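Long-range contacts in uncharacterized protein (Bacteroides caccae, PDB 3NO2), which is of unknown function but folds as a six-bladed beta-propeller related to Mal s 1 allergenic protein-like sequences: residues S41-K46 with A82-D87; Q217-Q222 with I271-E276; G48-S53 with I61-R66. All coordinates share one frame; numbering follows the deposited sequence. Where two conformers were deposited one is given.

Contact 1 of 3, residues S41-K46 with A82-D87; sequences SVAATK and ARILPD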
ATOM      1  N   SER A  41       0.069  -3.787  -3.898  1.00  4.50           N
ATOM      2  CA  SER A  41       1.371  -3.381  -3.405  1.00  4.58           C
ATOM      3  C   SER A  41       2.430  -3.447  -4.515  1.00  4.86           C
ATOM      4  O   SER A  41       2.658  -4.501  -5.112  1.00  6.01           O
ATOM      5  CB  SER A  41       1.858  -4.313  -2.294  1.00  5.15           C
ATOM      6  OG  SER A  41       1.014  -4.164  -1.133  1.00  5.49           O
ATOM      7  N   VAL A  42       3.083  -2.297  -4.740  1.00  5.48           N
ATOM      8  CA  VAL A  42       4.302  -2.178  -5.529  1.00  5.46           C
ATOM      9  C   VAL A  42       5.375  -1.496  -4.698  1.00  6.04           C
ATOM     10  O   VAL A  42       5.065  -0.675  -3.828  1.00  6.35           O
ATOM     11  CB  VAL A  42       4.101  -1.399  -6.859  1.00  5.83           C
ATOM     12  CG1 VAL A  42       3.035  -2.032  -7.739  1.00  6.97           C
ATOM     13  CG2 VAL A  42       3.749   0.083  -6.655  1.00  6.64           C
ATOM     14  N   ALA A  43       6.637  -1.797  -4.968  1.00  5.98           N
ATOM     15  CA  ALA A  43       7.754  -1.187  -4.252  1.00  6.48           C
ATOM     16  C   ALA A  43       8.993  -1.273  -5.136  1.00  6.92           C
ATOM     17  O   ALA A  43       9.097  -2.129  -6.005  1.00  7.17           O
ATOM     18  CB  ALA A  43       7.984  -1.898  -2.894  1.00  8.32           C
ATOM     19  N   ALA A  44       9.906  -0.329  -4.945  1.00  7.62           N
ATOM     20  CA  ALA A  44      11.187  -0.271  -5.673  1.00  7.45           C
ATOM     21  C   ALA A  44      12.322  -0.364  -4.712  1.00  8.39           C
ATOM     22  O   ALA A  44      12.285   0.189  -3.605  1.00 11.13           O
ATOM     23  CB  ALA A  44      11.297   1.021  -6.473  1.00 10.71           C
ATOM     24  N   THR A  45      13.361  -1.040  -5.160  1.00  8.24           N
ATOM     25  CA  THR A  45      14.638  -1.013  -4.420  1.00  9.44           C
ATOM     26  C   THR A  45      15.426   0.219  -4.834  1.00 11.71           C
ATOM     27  O   THR A  45      15.167   0.831  -5.860  1.00 11.55           O
ATOM     28  CB  THR A  45      15.505  -2.245  -4.672  1.00 10.03           C
ATOM     29  OG1 THR A  45      15.985  -2.210  -6.008  1.00 10.61           O
ATOM     30  CG2 THR A  45      14.743  -3.561  -4.411  1.00 11.44           C
ATOM     31  N   LYS A  46      16.422   0.563  -4.031  1.00 13.21           N
ATOM     32  CA  LYS A  46      17.308   1.703  -4.358  1.00 16.46           C
ATOM     33  C   LYS A  46      17.978   1.498  -5.693  1.00 16.29           C
ATOM     34  O   LYS A  46      18.184   2.461  -6.436  1.00 18.10           O
ATOM     35  CB  LYS A  46      18.336   1.895  -3.248  1.00 18.56           C
ATOM     36  CG  LYS A  46      17.729   2.547  -2.012  1.00 27.24           C
ATOM     37  N   ALA A  82       3.642  -6.210  -0.143  1.00  5.07           N
ATOM     38  CA  ALA A  82       4.967  -6.310  -0.769  1.00  5.70           C
ATOM     39  C   ALA A  82       5.647  -4.938  -0.639  1.00  5.36           C
ATOM     40  O   ALA A  82       5.272  -4.009  -1.345  1.00  7.26           O
ATOM     41  CB  ALA A  82       4.847  -6.741  -2.203  1.00  7.55           C
ATOM     42  N   ARG A  83       6.631  -4.806   0.240  1.00  6.01           N
ATOM     43  CA  ARG A  83       7.352  -3.547   0.450  1.00  8.35           C
ATOM     44  C   ARG A  83       8.832  -3.843   0.629  1.00  8.62           C
ATOM     45  O   ARG A  83       9.241  -4.967   0.903  1.00  8.08           O
ATOM     46  CB  ARG A  83       6.801  -2.764   1.642  1.00  8.17           C
ATOM     47  CG  ARG A  83       7.032  -3.476   2.964  1.00  9.80           C
ATOM     48  CD  ARG A  83       6.678  -2.629   4.149  1.00 12.55           C
ATOM     49  NE  ARG A  83       5.267  -2.318   4.218  1.00 12.37           N
ATOM     50  CZ  ARG A  83       4.722  -1.130   3.999  1.00  9.10           C
ATOM     51  NH1 ARG A  83       5.472  -0.087   3.690  1.00 12.16           N
ATOM     52  NH2 ARG A  83       3.430  -0.983   4.149  1.00 10.54           N
ATOM     53  N   ILE A  84       9.646  -2.804   0.471  1.00  8.56           N
ATOM     54  CA  ILE A  84      11.060  -2.839   0.821  1.00  7.96           C
ATOM     55  C   ILE A  84      11.239  -2.124   2.145  1.00  8.69           C
ATOM     56  O   ILE A  84      10.827  -0.950   2.301  1.00  9.87           O
ATOM     57  CB  ILE A  84      11.905  -2.218  -0.283  1.00  9.00           C
ATOM     58  CG1 ILE A  84      11.724  -2.969  -1.604  1.00  9.50           C
ATOM     59  CG2 ILE A  84      13.389  -2.134   0.169  1.00 11.21           C
ATOM     60  CD1 ILE A  84      12.228  -4.421  -1.642  1.00  9.95           C
ATOM     61  N   LEU A  85      11.795  -2.840   3.114  1.00  9.62           N
ATOM     62  CA  LEU A  85      12.032  -2.308   4.428  1.00 11.41           C
ATOM     63  C   LEU A  85      13.252  -1.357   4.411  1.00 11.94           C
ATOM     64  O   LEU A  85      14.059  -1.388   3.486  1.00 12.00           O
ATOM     65  CB  LEU A  85      12.342  -3.456   5.380  1.00  9.78           C
ATOM     66  CG  LEU A  85      11.198  -4.438   5.618  1.00 10.81           C
ATOM     67  CD1 LEU A  85      11.704  -5.618   6.414  1.00 13.67           C
ATOM     68  CD2 LEU A  85      10.003  -3.735   6.306  1.00 11.64           C
ATOM     69  N   PRO A  86      13.348  -0.498   5.416  1.00 13.60           N
ATOM     70  CA  PRO A  86      14.560   0.358   5.522  1.00 13.10           C
ATOM     71  C   PRO A  86      15.886  -0.383   5.466  1.00 15.61           C
ATOM     72  O   PRO A  86      16.862   0.201   4.957  1.00 18.03           O
ATOM     73  CB  PRO A  86      14.370   1.054   6.868  1.00 16.48           C
ATOM     74  CG  PRO A  86      12.859   1.095   7.053  1.00 17.46           C
ATOM     75  CD  PRO A  86      12.319  -0.173   6.404  1.00 14.87           C
ATOM     76  N   ASP A  87      15.928  -1.621   5.933  1.00 13.05           N
ATOM     77  CA  ASP A  87      17.143  -2.442   5.851  1.00 13.98           C
ATOM     78  C   ASP A  87      17.449  -3.033   4.449  1.00 15.37           C
ATOM     79  O   ASP A  87      18.485  -3.723   4.285  1.00 14.90           O
ATOM     80  CB  ASP A  87      17.161  -3.492   6.949  1.00 14.57           C
ATOM     81  CG  ASP A  87      16.123  -4.605   6.755  1.00 16.51           C
ATOM     82  OD1 ASP A  87      15.491  -4.685   5.685  1.00 14.10           O
ATOM     83  OD2 ASP A  87      15.999  -5.414   7.703  1.00 18.67           O
TER
HETATM   84  O   HOH W   1       2.645  -3.550   1.043  1.00  7.46           O
HETATM   85  O   HOH W   2       3.839  -1.647  -1.486  1.00  9.52           O
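Ser41 and Ala43 face Ala82 and Arg83 across strands 41-44 and 82-84, which run the same way at 21° with their axes 5.5 Å apart at the closest. The two segments make no direct hydrogen bond to each other. Water does part of the joining. One water donates to Ser41 OG at 2.8 Å and accepts from Ala82 N at 3.1 Å. Ser41 OG lies anti to its own carbonyl carbon, beside the backbone N (chi1 -67°), and is also hydrogen-bonded to Gln80 O. A second water sits 2.8 Å from Val42 O and equally far from Ala82 O.

Small side chains let the strands come close. Ser41 CB packs on Ala82 CB at 3.9 Å. Ala43 CB points at the partner strand and rests 3.8 Å from Arg83 CA, with Ile84 CG1 slightly farther off. Towards the end of the strands the contact passes to larger groups. Ile84 CG1 lies against Ala44 O, and Ile84 CD1 reaches Thr45 CG2 at 3.8 Å. The hydroxyl of Thr45 is engaged by Glu49. Leu51, from the strand next to 41-44, touches both Ala82 and Ile84.

Both strands are the innermost of their four-stranded antiparallel sheets. Such side-by-side packing of inner strands around the central axis, without a shared sheet, is characteristic of neighbouring blades in a beta-propeller.

Contact 2 of 3, residues Q217-Q222 with I271-E276; sequences QLFPLQ and ICPIRE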
ATOM      1  N   GLN A 217      -2.982   3.579  -0.546  1.00  5.49           N
ATOM      2  CA  GLN A 217      -1.685   3.855   0.044  1.00  4.65           C
ATOM      3  C   GLN A 217      -1.439   5.350   0.212  1.00  5.78           C
ATOM      4  O   GLN A 217      -1.723   6.170  -0.693  1.00  5.40           O
ATOM      5  CB  GLN A 217      -0.553   3.242  -0.786  1.00  6.02           C
ATOM      6  CG  GLN A 217       0.793   3.225  -0.068  1.00  5.71           C
ATOM      7  CD  GLN A 217       1.857   2.447  -0.807  1.00  5.25           C
ATOM      8  OE1 GLN A 217       1.556   1.765  -1.798  1.00  5.71           O
ATOM      9  NE2 GLN A 217       3.094   2.475  -0.298  1.00  6.41           N
ATOM     10  N   LEU A 218      -0.819   5.665   1.342  1.00  6.08           N
ATOM     11  CA  LEU A 218      -0.312   6.991   1.688  1.00  5.22           C
ATOM     12  C   LEU A 218       1.203   6.936   1.669  1.00  7.15           C
ATOM     13  O   LEU A 218       1.785   6.001   2.251  1.00  7.16           O
ATOM     14  CB  LEU A 218      -0.800   7.349   3.091  1.00  6.69           C
ATOM     15  CG  LEU A 218      -2.319   7.268   3.332  1.00  6.67           C
ATOM     16  CD1 LEU A 218      -2.588   7.510   4.846  1.00  8.90           C
ATOM     17  CD2 LEU A 218      -3.070   8.259   2.475  1.00  8.55           C
ATOM     18  N   PHE A 219       1.859   7.916   1.039  1.00  7.14           N
ATOM     19  CA  PHE A 219       3.286   7.925   0.925  1.00  6.95           C
ATOM     20  C   PHE A 219       3.808   9.284   1.373  1.00  7.80           C
ATOM     21  O   PHE A 219       3.797  10.257   0.623  1.00  7.71           O
ATOM     22  CB  PHE A 219       3.771   7.579  -0.497  1.00  7.33           C
ATOM     23  CG  PHE A 219       5.186   7.095  -0.523  1.00 10.24           C
ATOM     24  CD1 PHE A 219       6.224   7.976  -0.437  1.00 12.98           C
ATOM     25  CD2 PHE A 219       5.431   5.754  -0.620  1.00 10.88           C
ATOM     26  CE1 PHE A 219       7.555   7.475  -0.437  1.00 13.62           C
ATOM     27  CE2 PHE A 219       6.748   5.271  -0.598  1.00 15.19           C
ATOM     28  CZ  PHE A 219       7.755   6.142  -0.480  1.00 13.24           C
ATOM     29  N   PRO A 220       4.276   9.342   2.622  1.00  8.99           N
ATOM     30  CA  PRO A 220       4.847  10.626   3.135  1.00 10.23           C
ATOM     31  C   PRO A 220       6.107  11.052   2.404  1.00 11.58           C
ATOM     32  O   PRO A 220       6.909  10.206   2.028  1.00 12.09           O
ATOM     33  CB  PRO A 220       5.181  10.286   4.600  1.00 11.09           C
ATOM     34  CG  PRO A 220       4.214   9.190   4.964  1.00 11.17           C
ATOM     35  CD  PRO A 220       4.068   8.354   3.715  1.00  8.68           C
ATOM     36  N   LEU A 221       6.203  12.361   2.192  1.00 12.35           N
ATOM     37  CA  LEU A 221       7.291  12.991   1.455  1.00 13.59           C
ATOM     38  C   LEU A 221       8.122  13.849   2.402  1.00 16.22           C
ATOM     39  O   LEU A 221       7.626  14.355   3.400  1.00 16.05           O
ATOM     40  CB  LEU A 221       6.754  13.810   0.296  1.00 12.15           C
ATOM     41  CG  LEU A 221       5.964  12.988  -0.711  1.00 13.85           C
ATOM     42  CD1 LEU A 221       5.159  13.903  -1.646  1.00 18.37           C
ATOM     43  CD2 LEU A 221       6.914  12.032  -1.437  1.00 16.57           C
ATOM     44  N   GLN A 222       9.409  13.956   2.040  1.00 22.97           N
ATOM     45  CA  GLN A 222      10.421  14.650   2.868  1.00 29.45           C
ATOM     46  C   GLN A 222      10.017  16.088   3.070  1.00 31.62           C
ATOM     47  O   GLN A 222      10.318  16.685   4.114  1.00 33.86           O
ATOM     48  CB  GLN A 222      11.817  14.576   2.218  1.00 29.20           C
ATOM     49  CG  GLN A 222      12.499  13.208   2.347  1.00 35.00           C
ATOM     50  N   ILE A 271       1.756   2.970  -4.629  1.00  5.47           N
ATOM     51  CA  ILE A 271       2.762   3.844  -5.250  1.00  5.75           C
ATOM     52  C   ILE A 271       4.090   3.697  -4.560  1.00  5.78           C
ATOM     53  O   ILE A 271       4.127   3.531  -3.347  1.00  5.91           O
ATOM     54  CB  ILE A 271       2.297   5.314  -5.193  1.00  5.71           C
ATOM     55  CG1 ILE A 271       3.252   6.253  -5.892  1.00  7.31           C
ATOM     56  CG2 ILE A 271       2.072   5.788  -3.749  1.00  7.81           C
ATOM     57  CD1 ILE A 271       2.627   7.615  -6.230  1.00  9.25           C
ATOM     58  N   CYS A 272       5.184   3.857  -5.310  1.00  6.88           N
ATOM     59  CA  CYS A 272       6.520   3.987  -4.737  1.00  7.18           C
ATOM     60  C   CYS A 272       7.354   4.878  -5.662  1.00  7.11           C
ATOM     61  O   CYS A 272       7.402   4.590  -6.848  1.00  7.80           O
ATOM     62  CB  CYS A 272       7.218   2.577  -4.663  1.00  6.36           C
ATOM     63  SG  CYS A 272       8.648   2.631  -3.554  1.00  9.28           S
ATOM     64  N   PRO A 273       8.082   5.866  -5.133  1.00  7.13           N
ATOM     65  CA  PRO A 273       9.099   6.508  -6.002  1.00  8.76           C
ATOM     66  C   PRO A 273      10.109   5.496  -6.527  1.00  9.49           C
ATOM     67  O   PRO A 273      10.449   4.526  -5.835  1.00 11.05           O
ATOM     68  CB  PRO A 273       9.790   7.501  -5.024  1.00 12.13           C
ATOM     69  CG  PRO A 273       8.693   7.817  -4.009  1.00 12.79           C
ATOM     70  CD  PRO A 273       8.045   6.459  -3.788  1.00  9.54           C
ATOM     71  N   ILE A 274      10.581   5.682  -7.761  1.00  8.74           N
ATOM     72  CA  ILE A 274      11.587   4.790  -8.355  1.00  9.07           C
ATOM     73  C   ILE A 274      12.593   5.612  -9.129  1.00 12.53           C
ATOM     74  O   ILE A 274      12.257   6.642  -9.685  1.00 12.00           O
ATOM     75  CB  ILE A 274      10.890   3.714  -9.236  1.00  9.94           C
ATOM     76  CG1 ILE A 274      11.909   2.636  -9.670  1.00 11.23           C
ATOM     77  CG2 ILE A 274      10.197   4.311 -10.476  1.00  8.75           C
ATOM     78  CD1 ILE A 274      11.271   1.388 -10.248  1.00 12.24           C
ATOM     79  N   ARG A 275      13.842   5.154  -9.146  1.00 13.89           N
ATOM     80  CA  ARG A 275      14.928   5.886  -9.862  1.00 19.54           C
ATOM     81  C   ARG A 275      14.717   6.120 -11.350  1.00 21.45           C
ATOM     82  O   ARG A 275      15.176   7.127 -11.899  1.00 23.65           O
ATOM     83  CB  ARG A 275      16.272   5.191  -9.670  1.00 23.09           C
ATOM     84  CG  ARG A 275      16.325   3.766 -10.259  1.00 27.24           C
ATOM     85  CD  ARG A 275      17.735   3.172 -10.343  1.00 41.11           C
ATOM     86  NE  ARG A 275      18.626   3.648  -9.293  1.00 44.95           N
ATOM     87  CZ  ARG A 275      19.579   4.569  -9.449  1.00 58.15           C
ATOM     88  NH1 ARG A 275      19.795   5.147 -10.629  1.00 64.22           N
ATOM     89  NH2 ARG A 275      20.326   4.922  -8.406  1.00 62.12           N
ATOM     90  N   GLU A 276      14.061   5.196 -12.039  0.50 22.33           N
ATOM     91  CA  GLU A 276      13.830   5.367 -13.482  0.50 26.29           C
ATOM     92  C   GLU A 276      12.967   4.239 -14.006  0.50 27.96           C
ATOM     93  O   GLU A 276      12.824   3.166 -13.378  0.50 24.86           O
ATOM     94  CB  GLU A 276      15.157   5.435 -14.297  0.50 25.57           C
ATOM     95  CG  GLU A 276      16.019   4.190 -14.195  0.50 26.71           C
ATOM     96  OXT GLU A 276      12.410   4.393 -15.100  0.50 29.12           O
TER
HETATM   97  O   HOH W   3       5.343   1.446  -2.032  1.00  7.52           O
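Gln217 OE1 accepts a hydrogen bond from Ile271 N at 3.1 Å. The bond is fairly straight at the hydrogen, 159°. The donor, however, stands above the amide plane of Gln217, 60° out of it. The other end of the same amide works through water: Gln217 NE2 donates to a water at 3.0 Å, and that water lies 2.7 Å from Ile271 O. The side-chain amide thus spans the backbone N and O of a single residue, one directly and one by water. Gln217 CG is anti to the backbone N (chi1 -167°), and the chain beyond is extended, which carries the amide across to the other strand.

Phe219 makes the apolar half of the contact. Its ring and Pro273 reach toward each other tip to tip. Pro273 CD lies over one face of the ring, offset toward the rim, in a CH-pi contact 3.6 Å from the centroid. The nearest ring atom is Phe219 CZ, 3.3 Å from Pro273 CD. Cys272 SG approaches the ring obliquely, 4.4 Å from Phe219 CE2. Nearer the backbone, Phe219 CB packs on Ile271 CG2 at 4.1 Å.

The two strands are the innermost of adjacent propeller blades. Strand 270-274 comes from the C-terminus and completes the sheet begun by the N-terminal strands, the usual "Velcro" closure of a propeller.

Further partners hold these groups in place. Gln217 OE1 is also hydrogen-bonded by Thr270 OG1 and Gln129 NE2, so three protein donors grip this one oxygen. Backbone bonds tie Phe219 to Tyr227 in its own blade, and Cys272 to Leu8 in the closing blade. Ile271 is packed between the blades against Leu7, Val9, Cys229 and Leu246.

Contact 3 of 3, residues G48-S53 with I61-R66; sequences GEILFS and ITRDGR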
ATOM      1  N   GLY A  48      16.662   0.059  -8.212  1.00 12.94           N
ATOM      2  CA  GLY A  48      15.694   0.184  -9.299  1.00 13.26           C
ATOM      3  C   GLY A  48      14.947  -1.093  -9.673  1.00 12.35           C
ATOM      4  O   GLY A  48      14.260  -1.115 -10.684  1.00 14.09           O
ATOM      5  N   GLU A  49      15.134  -2.152  -8.889  1.00 10.77           N
ATOM      6  CA  GLU A  49      14.358  -3.382  -9.085  1.00 11.04           C
ATOM      7  C   GLU A  49      12.950  -3.169  -8.539  1.00  9.14           C
ATOM      8  O   GLU A  49      12.719  -2.272  -7.725  1.00  9.47           O
ATOM      9  CB  GLU A  49      14.998  -4.566  -8.393  1.00 12.07           C
ATOM     10  CG  GLU A  49      16.420  -4.880  -8.928  1.00 17.40           C
ATOM     11  CD  GLU A  49      17.463  -4.987  -7.833  1.00 26.47           C
ATOM     12  OE1 GLU A  49      17.390  -4.359  -6.722  1.00 18.06           O
ATOM     13  OE2 GLU A  49      18.423  -5.741  -8.107  1.00 33.18           O
ATOM     14  N   ILE A  50      12.026  -3.985  -9.014  1.00  7.97           N
ATOM     15  CA  ILE A  50      10.598  -3.783  -8.806  1.00  7.88           C
ATOM     16  C   ILE A  50      10.015  -5.015  -8.106  1.00  8.34           C
ATOM     17  O   ILE A  50      10.172  -6.142  -8.582  1.00  8.67           O
ATOM     18  CB  ILE A  50       9.915  -3.573 -10.153  1.00  8.94           C
ATOM     19  CG1 ILE A  50      10.331  -2.222 -10.727  1.00  9.63           C
ATOM     20  CG2 ILE A  50       8.389  -3.623 -10.019  1.00 10.57           C
ATOM     21  CD1 ILE A  50      10.228  -2.182 -12.240  1.00 15.17           C
ATOM     22  N   LEU A  51       9.366  -4.798  -6.955  1.00  7.72           N
ATOM     23  CA  LEU A  51       8.701  -5.830  -6.170  1.00  6.58           C
ATOM     24  C   LEU A  51       7.189  -5.568  -6.252  1.00  6.49           C
ATOM     25  O   LEU A  51       6.764  -4.401  -6.130  1.00  7.16           O
ATOM     26  CB  LEU A  51       9.129  -5.691  -4.705  1.00  8.00           C
ATOM     27  CG  LEU A  51       8.391  -6.555  -3.685  1.00  8.26           C
ATOM     28  CD1 LEU A  51       8.630  -8.072  -3.880  1.00 11.10           C
ATOM     29  CD2 LEU A  51       8.780  -6.109  -2.252  1.00  9.23           C
ATOM     30  N   PHE A  52       6.388  -6.597  -6.469  1.00  6.21           N
ATOM     31  CA  PHE A  52       4.936  -6.416  -6.402  1.00  5.92           C
ATOM     32  C   PHE A  52       4.262  -7.651  -5.911  1.00  6.94           C
ATOM     33  O   PHE A  52       4.711  -8.773  -6.181  1.00  6.96           O
ATOM     34  CB  PHE A  52       4.342  -5.932  -7.758  1.00  5.43           C
ATOM     35  CG  PHE A  52       4.426  -6.909  -8.903  1.00  7.16           C
ATOM     36  CD1 PHE A  52       5.585  -7.036  -9.656  1.00  7.17           C
ATOM     37  CD2 PHE A  52       3.358  -7.688  -9.209  1.00  7.67           C
ATOM     38  CE1 PHE A  52       5.619  -7.927 -10.712  1.00  7.87           C
ATOM     39  CE2 PHE A  52       3.391  -8.583 -10.261  1.00  7.51           C
ATOM     40  CZ  PHE A  52       4.533  -8.714 -10.999  1.00  8.67           C
ATOM     41  N   SER A  53       3.113  -7.461  -5.269  1.00  5.64           N
ATOM     42  CA  SER A  53       2.205  -8.555  -4.951  1.00  5.64           C
ATOM     43  C   SER A  53       1.111  -8.603  -5.985  1.00  5.77           C
ATOM     44  O   SER A  53       0.722  -7.579  -6.596  1.00  6.09           O
ATOM     45  CB  SER A  53       1.597  -8.472  -3.555  1.00  6.84           C
ATOM     46  OG  SER A  53       0.835  -7.304  -3.384  1.00  7.29           O
ATOM     47  N   ILE A  61      11.275  -8.279 -10.056  1.00  7.94           N
ATOM     48  CA  ILE A  61      11.732  -8.235 -11.437  1.00  8.23           C
ATOM     49  C   ILE A  61      12.750  -7.113 -11.572  1.00  9.11           C
ATOM     50  O   ILE A  61      12.797  -6.157 -10.795  1.00  9.10           O
ATOM     51  CB  ILE A  61      10.572  -8.040 -12.437  1.00  7.38           C
ATOM     52  CG1 ILE A  61       9.823  -6.718 -12.205  1.00  8.36           C
ATOM     53  CG2 ILE A  61       9.576  -9.201 -12.319  1.00 10.81           C
ATOM     54  CD1 ILE A  61       8.763  -6.375 -13.282  1.00 10.38           C
ATOM     55  N   THR A  62      13.541  -7.210 -12.636  1.00 12.23           N
ATOM     56  CA  THR A  62      14.433  -6.129 -13.005  1.00 13.12           C
ATOM     57  C   THR A  62      13.668  -5.101 -13.740  1.00 14.33           C
ATOM     58  O   THR A  62      12.602  -5.349 -14.270  1.00 12.83           O
ATOM     59  CB  THR A  62      15.587  -6.676 -13.888  1.00 12.72           C
ATOM     60  OG1 THR A  62      15.050  -7.133 -15.135  1.00 12.10           O
ATOM     61  CG2 THR A  62      16.410  -7.789 -13.220  1.00 16.34           C
ATOM     62  N   ARG A  63      14.307  -3.933 -13.904  1.00 17.31           N
ATOM     63  CA  ARG A  63      13.714  -2.872 -14.596  1.00 18.27           C
ATOM     64  C   ARG A  63      13.458  -3.223 -16.048  1.00 17.39           C
ATOM     65  O   ARG A  63      12.551  -2.675 -16.645  1.00 23.94           O
ATOM     66  CB  ARG A  63      14.587  -1.617 -14.441  1.00 20.04           C
ATOM     67  CG  ARG A  63      14.056  -0.376 -15.071  1.00 22.02           C
ATOM     68  CD  ARG A  63      12.669   0.062 -14.546  1.00 21.66           C
ATOM     69  NE  ARG A  63      12.334   1.357 -15.140  1.00 21.90           N
ATOM     70  CZ  ARG A  63      12.006   1.536 -16.415  1.00 35.09           C
ATOM     71  NH1 ARG A  63      11.945   0.504 -17.255  1.00 42.33           N
ATOM     72  NH2 ARG A  63      11.735   2.761 -16.858  1.00 36.55           N
ATOM     73  N   ASP A  64      14.235  -4.153 -16.629  1.00 15.64           N
ATOM     74  CA  ASP A  64      14.001  -4.623 -17.985  1.00 16.93           C
ATOM     75  C   ASP A  64      13.091  -5.847 -18.090  1.00 19.49           C
ATOM     76  O   ASP A  64      12.958  -6.466 -19.145  1.00 21.31           O
ATOM     77  CB  ASP A  64      15.297  -4.816 -18.811  1.00 21.38           C
ATOM     78  CG  ASP A  64      16.195  -5.933 -18.341  1.00 30.77           C
ATOM     79  OD1 ASP A  64      15.950  -6.617 -17.339  1.00 28.14           O
ATOM     80  OD2 ASP A  64      17.229  -6.122 -19.020  1.00 41.86           O
ATOM     81  N   GLY A  65      12.486  -6.207 -16.965  1.00 16.46           N
ATOM     82  CA  GLY A  65      11.408  -7.167 -17.002  1.00 18.93           C
ATOM     83  C   GLY A  65      11.779  -8.607 -16.739  1.00 16.47           C
ATOM     84  O   GLY A  65      10.931  -9.474 -16.925  1.00 19.73           O
ATOM     85  N   ARG A  66      13.011  -8.902 -16.300  1.00 13.32           N
ATOM     86  CA  ARG A  66      13.404 -10.267 -16.033  1.00 15.23           C
ATOM     87  C   ARG A  66      13.064 -10.635 -14.603  1.00 13.16           C
ATOM     88  O   ARG A  66      13.291  -9.867 -13.674  1.00 11.81           O
ATOM     89  CB  ARG A  66      14.892 -10.431 -16.235  1.00 15.57           C
ATOM     90  CG  ARG A  66      15.288 -10.384 -17.717  1.00 26.33           C
ATOM     91  CD  ARG A  66      16.791 -10.508 -17.932  1.00 35.93           C
ATOM     92  NE  ARG A  66      17.433  -9.247 -17.564  1.00 41.02           N
ATOM     93  CZ  ARG A  66      18.415  -9.101 -16.673  1.00 53.61           C
ATOM     94  NH1 ARG A  66      18.957 -10.153 -16.049  1.00 57.36           N
ATOM     95  NH2 ARG A  66      18.876  -7.878 -16.416  1.00 52.68           N
TER
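Ile61 and Ile50 form an antiparallel hydrogen-bonded pair. Ile50 N donates to Ile61 O at 2.9 Å, and Ile61 N donates to Ile50 O at 2.8 Å. The side chain of Ile61 starts at CB on the same side of the sheet as that of Ile50. CG1 stands between the backbone N and the carbonyl carbon (chi1 61°), where it meets Ile50 CB at 3.8 Å and lies slightly closer to Ile50 O. At the tip, Ile61 CD1 comes obliquely to the Phe52 ring, 4.3 Å from CE1. Trp29 and Tyr31 of strand 26-32, in the preceding blade, also touch this side chain.

Ile50 CD1 extends the apolar patch to Arg63 CD, 4.0 Å away. Arg63 belongs to the type I turn from Thr62 to Gly65. Thr62 N bonds to Arg66 O, and Thr62 OG1 accepts from Arg66 N at 2.9 Å. Asp64 and Arg66 add a salt bridge with a weak hydrogen bond, 3.0 Å from Asp64 OD1 to Arg66 NE.

Beyond its aliphatic part, Arg63 makes a cation-pi contact with Trp29. Its salt bridge to the C-terminal carboxylate of Glu276 is doubtful in detail, being very short. The chemistry divides the work. Backbone bonds fix the register within the blade, isoleucine and phenylalanine carbons meet the neighbouring blade, and the arginine adds its cation-pi contact there and perhaps a charge link to the chain terminus.

Contacts 1 and 3 share one blade: strands 41-44 and 50-53 are neighbours in its sheet. Their centres lie 11 Å apart, contact 1 nearer the centre of the chain and contact 3 farther out. Along the chain, contact 3 falls between the two segments of contact 1, and contact 2 comes last. The centre of contact 2 is 10 Å from that of contact 1 and 16 Å from that of contact 3. Contact 1 joins this blade to the following one. Contact 2 joins the closing blade, built from both chain ends, to the last blade before it. Ala44 and Ile50 pack against Ile274, so the closing blade lies directly on the blade that contacts 1 and 3 share.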